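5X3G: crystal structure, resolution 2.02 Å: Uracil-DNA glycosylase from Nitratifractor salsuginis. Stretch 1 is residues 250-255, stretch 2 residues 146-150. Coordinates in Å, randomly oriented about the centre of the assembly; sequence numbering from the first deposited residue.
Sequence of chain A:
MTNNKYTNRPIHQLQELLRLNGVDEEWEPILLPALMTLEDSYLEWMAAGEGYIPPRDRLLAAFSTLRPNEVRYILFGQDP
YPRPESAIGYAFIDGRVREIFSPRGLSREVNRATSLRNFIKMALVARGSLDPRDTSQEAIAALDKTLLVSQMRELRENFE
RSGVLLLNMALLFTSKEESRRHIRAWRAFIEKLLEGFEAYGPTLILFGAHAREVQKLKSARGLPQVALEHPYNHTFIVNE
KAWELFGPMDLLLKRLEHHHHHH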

# COMPACT_ATOMS: atom_id res chain seq x y z
N ASP A 250 11.60 11.17 -2.10
CA ASP A 250 11.11 12.20 -3.01
C ASP A 250 10.04 11.63 -3.94
O ASP A 250 10.18 11.61 -5.17
CB ASP A 250 12.25 12.84 -3.80
CG ASP A 250 11.89 14.23 -4.32
OD1 ASP A 250 10.71 14.63 -4.19
OD2 ASP A 250 12.79 14.91 -4.85
N LEU A 251 8.96 11.16 -3.32
CA LEU A 251 7.94 10.40 -4.03
C LEU A 251 7.19 11.22 -5.08
O LEU A 251 6.57 10.63 -5.98
CB LEU A 251 6.94 9.82 -3.03
CG LEU A 251 7.55 8.78 -2.08
CD1 LEU A 251 6.67 8.57 -0.86
CD2 LEU A 251 7.78 7.47 -2.81
N LEU A 252 7.24 12.55 -5.00
CA LEU A 252 6.54 13.39 -5.96
C LEU A 252 7.43 13.84 -7.11
O LEU A 252 6.94 14.53 -8.01
CB LEU A 252 5.94 14.61 -5.25
CG LEU A 252 4.90 14.31 -4.17
CD1 LEU A 252 4.32 15.59 -3.63
CD2 LEU A 252 3.79 13.42 -4.71
N LEU A 253 8.70 13.46 -7.12
CA LEU A 253 9.58 13.80 -8.23
C LEU A 253 9.30 12.88 -9.41
O LEU A 253 9.29 11.65 -9.26
CB LEU A 253 11.04 13.69 -7.80
CG LEU A 253 12.10 13.94 -8.88
CD1 LEU A 253 12.20 15.41 -9.22
CD2 LEU A 253 13.46 13.39 -8.44
N LYS A 254 9.07 13.47 -10.58
CA LYS A 254 8.83 12.69 -11.78
C LYS A 254 10.12 12.06 -12.28
O LYS A 254 11.11 12.76 -12.51
CB LYS A 254 8.22 13.57 -12.87
N ARG A 255 10.12 10.74 -12.42
CA ARG A 255 11.29 10.02 -12.92
C ARG A 255 11.23 9.84 -14.43
O ARG A 255 10.17 9.56 -14.99
CB ARG A 255 11.43 8.66 -12.23
CG ARG A 255 12.26 8.68 -10.96
CD ARG A 255 11.54 9.35 -9.80
NE ARG A 255 12.37 9.42 -8.61
CZ ARG A 255 11.91 9.72 -7.39
NH1 ARG A 255 10.62 9.96 -7.20
NH2 ARG A 255 12.75 9.76 -6.36
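Stretch 2 (146-150) TLLVS

Stretch 2 (Thr146 to Ser150) lies against stretch 1 (Asp250 to Arg255) through a short backbone pairing, between segments more than a hundred residues apart in the sequence. Neither forms a regular helix or strand, and the pairing is a single beta bridge, Leu253 with Leu148, with 4.5 Å from CA of Leu253 to CA of Leu148. In stretch 1 a type I turn runs from Asp250 to Leu253, closed by Leu253 N donating to Asp250 O at 3.1 Å. The chain then extends, with phi/psi of -78/128° at Leu253 and -74/124° at Lys254. Stretch 2 makes a similar change: Leu147 is compact at -94/-11°, whereas Leu148 (-92/160°) and Val149 (-59/157°) are extended. The two extended parts meet at the bridge.

Two hydrogen bonds flank the bridged pair and fix its register. Lys254 N donates to Leu147 O at 2.8 Å with an angle of 162°, and Val149 N donates to Leu252 O at 2.7 Å with an angle of 159°. Both are short and nearly straight, and each stretch supplies one amide and one carbonyl. Leu252 O also receives a CA-H...O contact from Leu148 CA, 3.1 Å away; its angle of 124° is more bent than that of the amide bond. Leu147 O is the more heavily used acceptor: besides Lys254 N it takes a hydrogen bond from water 1, whose oxygen is 2.7 Å from Leu147 O. The same water donates to Lys254 O, and the distance from its oxygen to Lys254 O is a very short 2.4 Å. It thus joins Leu147 O and Lys254 O, two acceptors that could not satisfy each other, and extends the pairing beyond the direct bonds.

Within stretch 1, Arg255 folds back along its own chain. Its NH1 donates to Asp250 O at 2.7 Å, so that Asp250 O accepts both this bond and the turn amide of Leu253. A weak second bond runs from Arg255 NH1 to Leu253 O at 3.0 Å, with an angle of 127°. The carboxylate oxygens of Asp250 are satisfied elsewhere in the structure.

Side-chain contacts fill in around the polar pairing. Leu252, in the m, t rotamer, sets CD2 3.9 Å from CG2 of Val149. Val149 CG1 also lies 3.7 Å from Leu253 O, and Val149 has the largest area covered by the other stretch. Leu253 points CA-to-CB away from stretch 2, but its t, p rotamer brings the end of the side chain back, with CD1 3.7 Å from Leu147 O and 4.3 Å from Leu147 CB. The CA-to-CB bond of Lys254 points toward stretch 2, its CB 3.7 Å from Leu148 O; the model stops at CB, so the contacts of its amine cannot be judged. Together the stretches bury 322 Å², counting both sides.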

# COMPACT_ATOMS: atom_id res chain seq x y z
N THR A 146 6.70 21.43 -12.86
CA THR A 146 7.23 20.82 -14.08
C THR A 146 8.09 19.60 -13.78
O THR A 146 8.22 18.72 -14.63
CB THR A 146 8.02 21.85 -14.88
OG1 THR A 146 9.07 22.38 -14.06
CG2 THR A 146 7.11 22.98 -15.35
N LEU A 147 8.69 19.53 -12.59
CA LEU A 147 9.51 18.39 -12.21
C LEU A 147 8.73 17.33 -11.44
O LEU A 147 9.25 16.22 -11.25
CB LEU A 147 10.70 18.83 -11.36
CG LEU A 147 11.65 19.90 -11.92
CD1 LEU A 147 12.80 20.16 -10.96
CD2 LEU A 147 12.17 19.50 -13.29
N LEU A 148 7.52 17.63 -11.00
CA LEU A 148 6.78 16.74 -10.12
C LEU A 148 5.89 15.79 -10.91
O LEU A 148 5.55 16.03 -12.07
CB LEU A 148 5.94 17.54 -9.13
CG LEU A 148 6.69 18.59 -8.31
CD1 LEU A 148 5.75 19.28 -7.32
CD2 LEU A 148 7.86 17.95 -7.59
N VAL A 149 5.51 14.69 -10.25
CA VAL A 149 4.58 13.75 -10.87
C VAL A 149 3.27 14.47 -11.20
O VAL A 149 2.92 15.50 -10.62
CB VAL A 149 4.31 12.54 -9.96
CG1 VAL A 149 5.59 11.74 -9.75
CG2 VAL A 149 3.72 12.99 -8.63
N SER A 150 2.55 13.90 -12.16
CA SER A 150 1.22 14.39 -12.51
C SER A 150 0.13 13.36 -12.31
O SER A 150 -1.05 13.72 -12.36
CB SER A 150 1.19 14.87 -13.97
OG SER A 150 1.23 13.77 -14.87
O HOH W 1 11.26 15.19 -12.66